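Local coordinates for calcium-regulated actin-bundling protein (Dictyostelium discoideum, PDB 4X3N) that binds and bundles actin filaments under calcium regulation and may contribute to the structure and reorganization of filopodia and pseudopodia during cell movement, at residues A[92-96]-A[148-153]; A[63-69]-A[153-157]; A[29-34]-A[170-175]; A[85-89]-A[197-202]. All blocks are in the same frame, centred on the assembly; numbering follows the deposited sequence.

Interactions 1 and 2 meet at the calcium site. Strand 150-152 runs straight into helix 153-160, and Phe153 belongs to both contacts. Their centres are about 13 Å apart. Asp148 and Arg150 of interaction 1 and Glu155 of interaction 2 bind the same ion, and one metal-bound water belongs to both. Interaction 3 packs against interaction 2: Phe34 CE2 lies 3.7 Å from Leu154 CD2, and the nearest atom of the Phe34 side chain is about 6 Å from the calcium ion. Interaction 4 ties the loop just before strand 93-95 to long helix 181-211. Its centre is about 33 Å from that of interaction 3, on the opposite side of the chain's centre.

Interaction 1 of 4, residues A[92-96]-A[148-153]; sequences NDLDF and DGRVSF. With CA (calcium ion), chain D.
Arg150 and Asp93 form a salt bridge, with Arg150 NE donating to Asp93 OD1 at 2.7 Å. Arg150 NH2 also donates to Asp93 O at 3.2 Å. Arg150 folds over the partner strand with chi1 to chi3 all m. Its guanidinium face rests on the backbone of Leu94 and Asp95. Asp93 has a second charged partner in Lys39.

Segments 92-96 and 148-153 pair as two short, weakly bonded antiparallel strands, 93-95 and 150-152. Their axes come within 4.2 Å at 151°. Leu94 and Val151 make the hydrogen-bonded pair: Leu94 N to Val151 O is 2.8 Å and Val151 N to Leu94 O is 2.7 Å. Gly149, at phi 66° and psi 16°, turns the chain into strand 150-152.

This turn is part of an EF-hand calcium loop. Asp148 OD1 binds the ion at 2.5 Å and Arg150 O at 2.3 Å; Asp144, Asn146, Glu155 and a water complete the site. Asp148 OD1 also accepts from Arg150 N at 2.8 Å, an Asx turn.

A water bridges Phe96 N (3.1 Å) and Gly149 O (2.8 Å). Asp95 and Ser152 are N-caps of the helices that follow. The Phe96 ring (chi1 m) lies by the Gly149 backbone, and its CE1 is 4.2 Å from Val151 CG2. Phe96 and Val151 also meet Leu139 of helix 132-143.

Interaction 2 of 4, residues A[63-69]-A[153-157]; sequences FIYSVGW and FLEYL. With CA (calcium ion), chain D.
Apolar contacts join helical segments 63-69 and 153-157; no hydrogen bond crosses between them. The segment axes cross at 112°, 12.1 Å apart at closest. Phe153 (chi1 t) points toward the other helix. Its CZ lies 4.0 Å from Ile64 CG2 and 4.0 Å from Trp69 CB. Ile64 CG1 meets Leu157 CD2 at 3.9 Å.

Backbone contacts are closer. Phe153 CZ is 3.3 Å from Trp69 N, and Phe153 CE1 is 3.5 Å from Gly68 C. Gly68 leaves room here: a CB would sit tight against the Phe153 ring. The helix widens into a pi-type turn at 64-69, with Trp69 N bonded to Ile64 O at 2.7 Å.

Segment 153-157 starts the exiting helix of the EF-hand. Glu155 lies out of reach of segment 63-69 and binds the calcium with OE1 at 2.7 Å and OE2 at 2.5 Å.

Among the aromatics, Trp69 and Phe153 lie obliquely, the five-membered ring's centroid 5.9 Å from that of Phe153. Tyr156 OH approaches the Phe63 ring edge, 4.0 Å from Phe63 CE1.

Interaction 3 of 4, residues A[29-34]-A[170-175]; sequences EAMEFF and FCTRSM
This contact closes a partly buried apolar cluster beside the calcium-binding loop. Segment 29-34, on helix 28-38, crosses residues 170-174 of helix 167-174 at 78°, the segment axes 10.1 Å apart. The backbones come nearest at Ala30 and Cys171, whose CA atoms are 6.0 Å apart; their CB atoms are 4.0 Å apart.

Phe33 (chi1 t) points toward the partner. Met175, the first residue past the helix, has phi -58° and psi 142°. Its side chain (m, t, p) crosses one face of the Phe33 ring. Met175 CG lies 3.5 Å from that ring's centroid, a CH-pi contact, and Met175 SD lies 4.8 Å from the same centroid, an oblique Met-aromatic contact. Cys171 SG sits at the edges of two rings, 5.4 Å from the Phe33 centroid and 5.3 Å from that of Phe34. Phe33 CE2 meets Phe170 CE2 at 3.9 Å.

Phe34 and Phe170 both reach Leu154 of helix 153-160. Phe34 also touches Val145 and Glu155, so this crossed helix pair packs against the EF-hand's exiting helix and calcium loop.

Interaction 4 of 4, residues A[85-89]-A[197-202]; sequences VFKYD and IRAYEE
Ile197 begins the contact on helical segment 197-202, its CG2 4.2 Å from Phe86 CB. Arg198 (t, t, m) comes next and extends along loop 85-89, where residues 85-86 form a 3-10 turn and Tyr88 N bonds to Val85 O at 3.1 Å. Arg198 NE donates to Phe86 O at 2.7 Å. Arg198 NH1 and NH2 both donate to Asp89 OD1, at 2.9 and 3.1 Å, as a salt bridge. The Phe86 and Arg198 CA atoms are 5.0 Å apart.

Glu201 CB sits 3.3 Å from the Phe86 ring centroid, in a CH-pi contact over the face. Phe86 (chi1 p) points toward the helix. The Glu201 carboxylate bonds to Tyr290. Glu202 CG lies at the ring edge, 3.9 Å from Phe86 CE1, and Glu202 OE2 pairs with Lys87 NZ at 3.6 Å.

An arginine and an aromatic side chain thus join the loop to the F-actin bundling C-terminal family region. The loop, between helix 61-79 and strand 93-95, lies along helix 181-211, which also packs on helices 232-255 and 273-290.

Interaction 1 of 4, residues A[92-96]-A[148-153]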
# COMPACT_ATOMS: atom_id res chain seq x y z
N ASN A 92 10.04 -9.38 2.36
CA ASN A 92 11.13 -8.56 2.86
C ASN A 92 10.76 -7.67 4.02
O ASN A 92 11.61 -7.46 4.92
CB ASN A 92 11.75 -7.65 1.79
CG ASN A 92 10.72 -6.96 0.84
OD1 ASN A 92 9.54 -6.83 1.11
ND2 ASN A 92 11.21 -6.55 -0.31
N ASP A 93 9.58 -7.07 4.00
CA ASP A 93 9.20 -6.21 5.13
C ASP A 93 7.66 -6.15 5.34
O ASP A 93 6.87 -6.65 4.55
CB ASP A 93 9.89 -4.92 4.98
CG ASP A 93 9.40 -4.08 3.76
OD1 ASP A 93 8.24 -4.16 3.39
OD2 ASP A 93 10.22 -3.44 3.13
N LEU A 94 7.26 -5.64 6.48
CA LEU A 94 5.90 -5.60 6.94
C LEU A 94 5.47 -4.14 7.26
O LEU A 94 6.25 -3.34 7.84
CB LEU A 94 5.75 -6.41 8.23
CG LEU A 94 6.41 -7.81 8.34
CD1 LEU A 94 6.11 -8.40 9.72
CD2 LEU A 94 5.88 -8.70 7.22
N ASP A 95 4.21 -3.80 6.97
CA ASP A 95 3.71 -2.51 7.43
C ASP A 95 3.53 -2.63 8.94
O ASP A 95 3.65 -3.75 9.49
CB ASP A 95 2.48 -2.07 6.64
CG ASP A 95 1.17 -2.80 6.98
OD1 ASP A 95 0.91 -3.34 8.09
OD2 ASP A 95 0.27 -2.72 6.05
N PHE A 96 3.19 -1.55 9.61
CA PHE A 96 3.12 -1.58 11.06
C PHE A 96 1.96 -2.46 11.63
O PHE A 96 2.08 -3.07 12.74
CB PHE A 96 3.03 -0.15 11.62
CG PHE A 96 4.31 0.64 11.61
CD1 PHE A 96 5.48 0.17 11.08
CD2 PHE A 96 4.29 1.94 12.10
CE1 PHE A 96 6.60 0.95 11.06
CE2 PHE A 96 5.42 2.72 12.09
CZ PHE A 96 6.59 2.22 11.58
N ASP A 148 10.60 4.17 6.77
CA ASP A 148 9.78 3.86 5.62
C ASP A 148 8.43 3.35 6.01
O ASP A 148 7.66 2.99 5.15
CB ASP A 148 10.52 2.97 4.59
CG ASP A 148 10.79 1.58 5.11
OD1 ASP A 148 10.46 1.33 6.26
OD2 ASP A 148 11.32 0.73 4.38
N GLY A 149 8.12 3.33 7.30
CA GLY A 149 6.90 2.74 7.85
C GLY A 149 6.82 1.22 7.68
O GLY A 149 5.72 0.64 7.77
N ARG A 150 7.96 0.57 7.38
CA ARG A 150 8.02 -0.87 7.21
C ARG A 150 9.03 -1.49 8.19
O ARG A 150 10.04 -0.85 8.59
CB ARG A 150 8.44 -1.22 5.79
CG ARG A 150 7.74 -0.51 4.62
CD ARG A 150 6.33 -0.97 4.37
NE ARG A 150 6.26 -2.38 4.00
CZ ARG A 150 5.14 -2.99 3.62
NH1 ARG A 150 3.99 -2.29 3.54
NH2 ARG A 150 5.15 -4.29 3.33
N VAL A 151 8.76 -2.72 8.59
CA VAL A 151 9.67 -3.49 9.42
C VAL A 151 10.21 -4.70 8.64
O VAL A 151 9.43 -5.56 8.18
CB VAL A 151 9.00 -3.95 10.72
CG1 VAL A 151 9.96 -4.79 11.52
CG2 VAL A 151 8.54 -2.77 11.56
N SER A 152 11.52 -4.69 8.43
CA SER A 152 12.24 -5.75 7.81
C SER A 152 12.66 -6.73 8.90
O SER A 152 12.65 -6.40 10.07
CB SER A 152 13.45 -5.19 7.12
OG SER A 152 14.27 -4.48 8.05
N PHE A 153 13.05 -7.93 8.50
CA PHE A 153 13.64 -8.90 9.43
C PHE A 153 14.92 -8.38 9.97
O PHE A 153 15.19 -8.52 11.16
CB PHE A 153 13.82 -10.24 8.76
CG PHE A 153 14.03 -11.40 9.70
CD1 PHE A 153 13.27 -11.54 10.83
CD2 PHE A 153 14.93 -12.43 9.36
CE1 PHE A 153 13.48 -12.64 11.70
CE2 PHE A 153 15.10 -13.56 10.22
CZ PHE A 153 14.41 -13.63 11.38
CA CA D . 11.97 0.17 7.83
O HOH W 1 3.04 1.27 8.38
O HOH W 2 12.61 -1.01 5.86

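Interaction 2 of 4, residues A[63-69]-A[153-157]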
# COMPACT_ATOMS: atom_id res chain seq x y z
N PHE A 63 17.32 -20.00 17.14
CA PHE A 63 16.09 -19.32 17.37
C PHE A 63 15.75 -18.40 16.18
O PHE A 63 14.60 -18.26 15.77
CB PHE A 63 16.27 -18.46 18.61
CG PHE A 63 15.03 -17.79 19.03
CD1 PHE A 63 14.64 -16.56 18.46
CD2 PHE A 63 14.25 -18.32 20.07
CE1 PHE A 63 13.48 -15.93 18.88
CE2 PHE A 63 13.09 -17.68 20.49
CZ PHE A 63 12.68 -16.51 19.88
N ILE A 64 16.75 -17.79 15.64
CA ILE A 64 16.55 -16.82 14.56
C ILE A 64 15.92 -17.57 13.41
O ILE A 64 14.98 -17.11 12.74
CB ILE A 64 17.85 -16.11 14.19
CG1 ILE A 64 18.19 -15.07 15.26
CG2 ILE A 64 17.70 -15.38 12.81
CD1 ILE A 64 19.62 -14.68 15.27
N TYR A 65 16.45 -18.77 13.19
CA TYR A 65 16.01 -19.64 12.09
C TYR A 65 14.67 -20.27 12.29
O TYR A 65 13.76 -20.16 11.42
CB TYR A 65 17.07 -20.74 11.86
CG TYR A 65 16.73 -21.64 10.70
CD1 TYR A 65 15.96 -22.80 10.91
CD2 TYR A 65 17.18 -21.37 9.41
CE1 TYR A 65 15.64 -23.64 9.84
CE2 TYR A 65 16.85 -22.20 8.35
CZ TYR A 65 16.09 -23.33 8.59
OH TYR A 65 15.78 -24.17 7.53
N SER A 66 14.50 -20.88 13.46
CA SER A 66 13.31 -21.68 13.72
C SER A 66 12.10 -20.88 14.17
O SER A 66 10.97 -21.28 13.92
CB SER A 66 13.62 -22.73 14.80
OG SER A 66 14.39 -23.71 14.18
N VAL A 67 12.34 -19.78 14.85
CA VAL A 67 11.27 -18.99 15.44
C VAL A 67 11.16 -17.62 14.83
O VAL A 67 10.07 -17.21 14.45
CB VAL A 67 11.49 -18.79 16.95
CG1 VAL A 67 10.29 -18.09 17.61
CG2 VAL A 67 11.74 -20.11 17.66
N GLY A 68 12.25 -16.86 14.76
CA GLY A 68 12.18 -15.51 14.18
C GLY A 68 11.76 -15.52 12.72
O GLY A 68 10.73 -14.92 12.31
N TRP A 69 12.51 -16.28 11.93
CA TRP A 69 12.21 -16.38 10.49
C TRP A 69 10.83 -16.95 10.19
O TRP A 69 10.09 -16.40 9.31
CB TRP A 69 13.30 -17.17 9.82
CG TRP A 69 13.29 -17.21 8.35
CD1 TRP A 69 13.09 -16.17 7.54
CD2 TRP A 69 13.57 -18.34 7.50
NE1 TRP A 69 13.24 -16.59 6.21
CE2 TRP A 69 13.49 -17.92 6.19
CE3 TRP A 69 13.84 -19.69 7.74
CZ2 TRP A 69 13.68 -18.79 5.10
CZ3 TRP A 69 14.04 -20.56 6.66
CH2 TRP A 69 13.97 -20.10 5.37
N PHE A 153 13.05 -7.93 8.50
CA PHE A 153 13.64 -8.90 9.43
C PHE A 153 14.92 -8.38 9.97
O PHE A 153 15.19 -8.52 11.16
CB PHE A 153 13.82 -10.24 8.76
CG PHE A 153 14.03 -11.40 9.70
CD1 PHE A 153 13.27 -11.54 10.83
CD2 PHE A 153 14.93 -12.43 9.36
CE1 PHE A 153 13.48 -12.64 11.70
CE2 PHE A 153 15.10 -13.56 10.22
CZ PHE A 153 14.41 -13.63 11.38
N LEU A 154 15.69 -7.68 9.13
CA LEU A 154 16.91 -7.00 9.57
C LEU A 154 16.63 -6.04 10.72
O LEU A 154 17.36 -6.04 11.68
CB LEU A 154 17.61 -6.21 8.48
CG LEU A 154 18.93 -5.50 8.85
CD1 LEU A 154 20.08 -6.46 9.19
CD2 LEU A 154 19.36 -4.63 7.69
N GLU A 155 15.62 -5.22 10.58
CA GLU A 155 15.31 -4.21 11.59
C GLU A 155 14.85 -4.87 12.89
O GLU A 155 15.27 -4.48 13.95
CB GLU A 155 14.29 -3.22 11.03
CG GLU A 155 14.92 -2.24 10.07
CD GLU A 155 13.88 -1.46 9.32
OE1 GLU A 155 13.09 -2.10 8.61
OE2 GLU A 155 13.86 -0.22 9.45
N TYR A 156 14.00 -5.90 12.78
CA TYR A 156 13.64 -6.71 13.95
C TYR A 156 14.88 -7.28 14.65
O TYR A 156 15.01 -7.22 15.89
CB TYR A 156 12.66 -7.85 13.56
CG TYR A 156 12.76 -9.03 14.51
CD1 TYR A 156 12.12 -8.99 15.75
CD2 TYR A 156 13.41 -10.20 14.15
CE1 TYR A 156 12.19 -10.09 16.63
CE2 TYR A 156 13.52 -11.27 15.01
CZ TYR A 156 12.92 -11.21 16.27
OH TYR A 156 13.00 -12.31 17.15
N LEU A 157 15.81 -7.82 13.88
CA LEU A 157 17.02 -8.40 14.45
C LEU A 157 17.92 -7.45 15.17
O LEU A 157 18.39 -7.74 16.27
CB LEU A 157 17.82 -9.12 13.39
CG LEU A 157 17.10 -10.37 12.89
CD1 LEU A 157 17.79 -10.92 11.64
CD2 LEU A 157 17.09 -11.53 13.92
CA CA D . 11.97 0.17 7.83
O HOH W 2 12.61 -1.01 5.86

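Interaction 3 of 4, residues A[29-34]-A[170-175]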
# COMPACT_ATOMS: atom_id res chain seq x y z
N GLU A 29 25.52 6.79 2.37
CA GLU A 29 26.06 5.61 1.77
C GLU A 29 25.66 4.37 2.59
O GLU A 29 25.39 3.33 2.05
CB GLU A 29 27.59 5.74 1.75
CG GLU A 29 28.32 4.70 0.91
CD GLU A 29 29.84 4.70 1.11
OE1 GLU A 29 30.42 5.75 1.48
OE2 GLU A 29 30.47 3.64 0.90
N ALA A 30 25.70 4.49 3.91
CA ALA A 30 25.36 3.37 4.77
C ALA A 30 23.83 3.13 4.69
O ALA A 30 23.39 2.00 4.65
CB ALA A 30 25.76 3.67 6.18
N MET A 31 23.03 4.20 4.66
CA MET A 31 21.59 4.08 4.53
C MET A 31 21.24 3.36 3.24
O MET A 31 20.33 2.55 3.24
CB MET A 31 20.92 5.43 4.59
CG MET A 31 19.41 5.39 4.64
SD MET A 31 18.76 4.36 6.00
CE MET A 31 18.79 5.57 7.34
N GLU A 32 21.98 3.60 2.16
CA GLU A 32 21.58 3.03 0.89
C GLU A 32 21.84 1.56 0.99
O GLU A 32 21.01 0.73 0.54
CB GLU A 32 22.36 3.65 -0.29
CG GLU A 32 22.17 2.88 -1.61
CD GLU A 32 23.30 3.14 -2.64
OE1 GLU A 32 24.27 3.87 -2.32
OE2 GLU A 32 23.22 2.63 -3.78
N PHE A 33 23.01 1.22 1.54
CA PHE A 33 23.36 -0.19 1.80
C PHE A 33 22.28 -0.88 2.62
O PHE A 33 21.74 -1.91 2.27
CB PHE A 33 24.70 -0.29 2.53
CG PHE A 33 25.04 -1.67 2.96
CD1 PHE A 33 25.48 -2.61 2.02
CD2 PHE A 33 24.91 -2.05 4.25
CE1 PHE A 33 25.81 -3.89 2.42
CE2 PHE A 33 25.22 -3.32 4.64
CZ PHE A 33 25.64 -4.24 3.73
N PHE A 34 21.96 -0.25 3.75
CA PHE A 34 20.98 -0.79 4.68
C PHE A 34 19.66 -1.01 3.98
O PHE A 34 19.04 -2.06 4.13
CB PHE A 34 20.79 0.24 5.79
CG PHE A 34 19.95 -0.23 6.93
CD1 PHE A 34 18.63 -0.10 6.91
CD2 PHE A 34 20.56 -0.75 8.07
CE1 PHE A 34 17.85 -0.57 7.97
CE2 PHE A 34 19.81 -1.22 9.13
CZ PHE A 34 18.46 -1.12 9.10
N PHE A 170 26.29 -2.38 12.30
CA PHE A 170 25.97 -3.38 11.32
C PHE A 170 26.53 -2.99 9.92
O PHE A 170 27.12 -3.81 9.25
CB PHE A 170 24.47 -3.60 11.25
CG PHE A 170 24.06 -4.35 10.03
CD1 PHE A 170 24.37 -5.69 9.91
CD2 PHE A 170 23.49 -3.71 8.97
CE1 PHE A 170 24.09 -6.37 8.77
CE2 PHE A 170 23.16 -4.41 7.81
CZ PHE A 170 23.48 -5.71 7.71
N CYS A 171 26.33 -1.75 9.49
CA CYS A 171 26.78 -1.33 8.16
C CYS A 171 28.32 -1.39 8.06
O CYS A 171 28.93 -1.87 7.06
CB CYS A 171 26.24 0.08 7.85
SG CYS A 171 24.44 0.17 7.65
N THR A 172 28.97 -0.98 9.15
CA THR A 172 30.43 -1.05 9.22
C THR A 172 30.88 -2.44 9.09
O THR A 172 31.83 -2.69 8.41
CB THR A 172 30.92 -0.56 10.58
OG1 THR A 172 30.63 0.85 10.70
CG2 THR A 172 32.42 -0.83 10.77
N ARG A 173 30.23 -3.36 9.80
CA ARG A 173 30.55 -4.75 9.73
C ARG A 173 30.22 -5.40 8.38
O ARG A 173 30.95 -6.30 7.94
CB ARG A 173 29.83 -5.55 10.80
CG ARG A 173 30.35 -5.32 12.21
CD ARG A 173 29.46 -6.03 13.20
NE ARG A 173 29.76 -5.80 14.64
CZ ARG A 173 30.03 -6.79 15.51
NH1 ARG A 173 30.13 -8.08 15.17
NH2 ARG A 173 30.19 -6.49 16.75
N SER A 174 29.15 -4.98 7.74
CA SER A 174 28.64 -5.75 6.59
C SER A 174 28.98 -5.17 5.23
O SER A 174 29.06 -5.93 4.24
CB SER A 174 27.08 -5.86 6.67
OG SER A 174 26.53 -6.75 5.61
N MET A 175 29.16 -3.86 5.15
CA MET A 175 29.52 -3.19 3.88
C MET A 175 30.83 -3.70 3.27
O MET A 175 31.76 -4.09 3.98
CB MET A 175 29.58 -1.70 4.05
CG MET A 175 28.21 -1.10 4.19
SD MET A 175 28.24 0.67 4.48
CE MET A 175 28.57 1.14 2.78

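Interaction 4 of 4, residues A[85-89]-A[197-202]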
# COMPACT_ATOMS: atom_id res chain seq x y z
N VAL A 85 3.03 -23.04 2.49
CA VAL A 85 4.43 -22.59 2.39
C VAL A 85 5.05 -22.77 1.03
O VAL A 85 5.86 -21.97 0.65
CB VAL A 85 5.36 -23.19 3.47
CG1 VAL A 85 4.82 -22.87 4.87
CG2 VAL A 85 5.48 -24.67 3.33
N PHE A 86 4.68 -23.82 0.31
CA PHE A 86 5.27 -24.12 -0.99
C PHE A 86 4.77 -23.24 -2.10
O PHE A 86 5.26 -23.34 -3.23
CB PHE A 86 5.11 -25.62 -1.37
CG PHE A 86 3.70 -26.07 -1.54
CD1 PHE A 86 3.08 -25.94 -2.76
CD2 PHE A 86 3.00 -26.66 -0.48
CE1 PHE A 86 1.79 -26.36 -2.96
CE2 PHE A 86 1.70 -27.11 -0.66
CZ PHE A 86 1.09 -26.94 -1.90
N LYS A 87 3.84 -22.36 -1.80
CA LYS A 87 3.37 -21.37 -2.78
C LYS A 87 3.82 -19.96 -2.35
O LYS A 87 3.38 -18.95 -2.88
CB LYS A 87 1.88 -21.41 -2.84
CG LYS A 87 1.31 -22.79 -3.15
CD LYS A 87 -0.20 -22.80 -2.93
CE LYS A 87 -0.90 -22.12 -4.11
NZ LYS A 87 -0.62 -22.88 -5.38
N TYR A 88 4.71 -19.87 -1.38
CA TYR A 88 5.03 -18.56 -0.86
C TYR A 88 6.34 -18.09 -1.45
O TYR A 88 7.31 -18.78 -1.31
CB TYR A 88 5.06 -18.69 0.67
CG TYR A 88 5.60 -17.52 1.34
CD1 TYR A 88 5.03 -16.28 1.17
CD2 TYR A 88 6.74 -17.63 2.17
CE1 TYR A 88 5.53 -15.19 1.83
CE2 TYR A 88 7.26 -16.53 2.79
CZ TYR A 88 6.67 -15.32 2.59
OH TYR A 88 7.14 -14.23 3.19
N ASP A 89 6.39 -16.92 -2.09
CA ASP A 89 7.64 -16.35 -2.54
C ASP A 89 8.07 -15.40 -1.38
O ASP A 89 7.33 -14.49 -0.98
CB ASP A 89 7.50 -15.54 -3.81
CG ASP A 89 7.02 -16.35 -5.01
OD1 ASP A 89 7.49 -17.48 -5.20
OD2 ASP A 89 6.18 -15.83 -5.76
N ILE A 197 10.34 -28.43 -4.86
CA ILE A 197 9.37 -28.71 -3.83
C ILE A 197 8.03 -28.15 -4.23
O ILE A 197 7.00 -28.84 -4.13
CB ILE A 197 9.78 -28.07 -2.49
CG1 ILE A 197 10.88 -28.88 -1.82
CG2 ILE A 197 8.55 -27.97 -1.61
CD1 ILE A 197 11.59 -28.17 -0.67
N ARG A 198 8.00 -26.89 -4.69
CA ARG A 198 6.72 -26.30 -5.20
C ARG A 198 6.15 -27.14 -6.34
O ARG A 198 5.01 -27.45 -6.33
CB ARG A 198 6.88 -24.84 -5.65
CG ARG A 198 5.73 -24.22 -6.48
CD ARG A 198 5.89 -22.71 -6.70
NE ARG A 198 6.24 -22.05 -5.45
CZ ARG A 198 6.50 -20.75 -5.30
NH1 ARG A 198 6.46 -19.92 -6.33
NH2 ARG A 198 6.78 -20.27 -4.09
N ALA A 199 6.95 -27.43 -7.35
CA ALA A 199 6.50 -28.25 -8.47
C ALA A 199 5.89 -29.58 -7.96
O ALA A 199 4.79 -29.94 -8.35
CB ALA A 199 7.68 -28.55 -9.39
N TYR A 200 6.60 -30.27 -7.08
CA TYR A 200 6.11 -31.54 -6.48
C TYR A 200 4.83 -31.41 -5.65
O TYR A 200 3.86 -32.16 -5.83
CB TYR A 200 7.21 -32.19 -5.66
CG TYR A 200 6.77 -33.33 -4.74
CD1 TYR A 200 6.57 -34.63 -5.23
CD2 TYR A 200 6.68 -33.14 -3.38
CE1 TYR A 200 6.23 -35.67 -4.39
CE2 TYR A 200 6.36 -34.18 -2.52
CZ TYR A 200 6.13 -35.43 -3.02
OH TYR A 200 5.77 -36.42 -2.15
N GLU A 201 4.79 -30.43 -4.76
CA GLU A 201 3.59 -30.23 -3.95
C GLU A 201 2.45 -29.69 -4.78
O GLU A 201 1.30 -29.98 -4.49
CB GLU A 201 3.84 -29.31 -2.78
CG GLU A 201 4.87 -29.84 -1.85
CD GLU A 201 4.37 -30.89 -0.84
OE1 GLU A 201 3.27 -31.42 -0.93
OE2 GLU A 201 5.19 -31.20 0.04
N GLU A 202 2.72 -28.96 -5.87
CA GLU A 202 1.55 -28.48 -6.67
C GLU A 202 0.90 -29.61 -7.41
O GLU A 202 -0.34 -29.71 -7.52
CB GLU A 202 1.93 -27.32 -7.61
CG GLU A 202 1.88 -25.98 -6.87
CD GLU A 202 2.50 -24.83 -7.64
OE1 GLU A 202 3.09 -25.11 -8.72
OE2 GLU A 202 2.40 -23.66 -7.17
O HOH W 3 8.31 -21.93 -2.79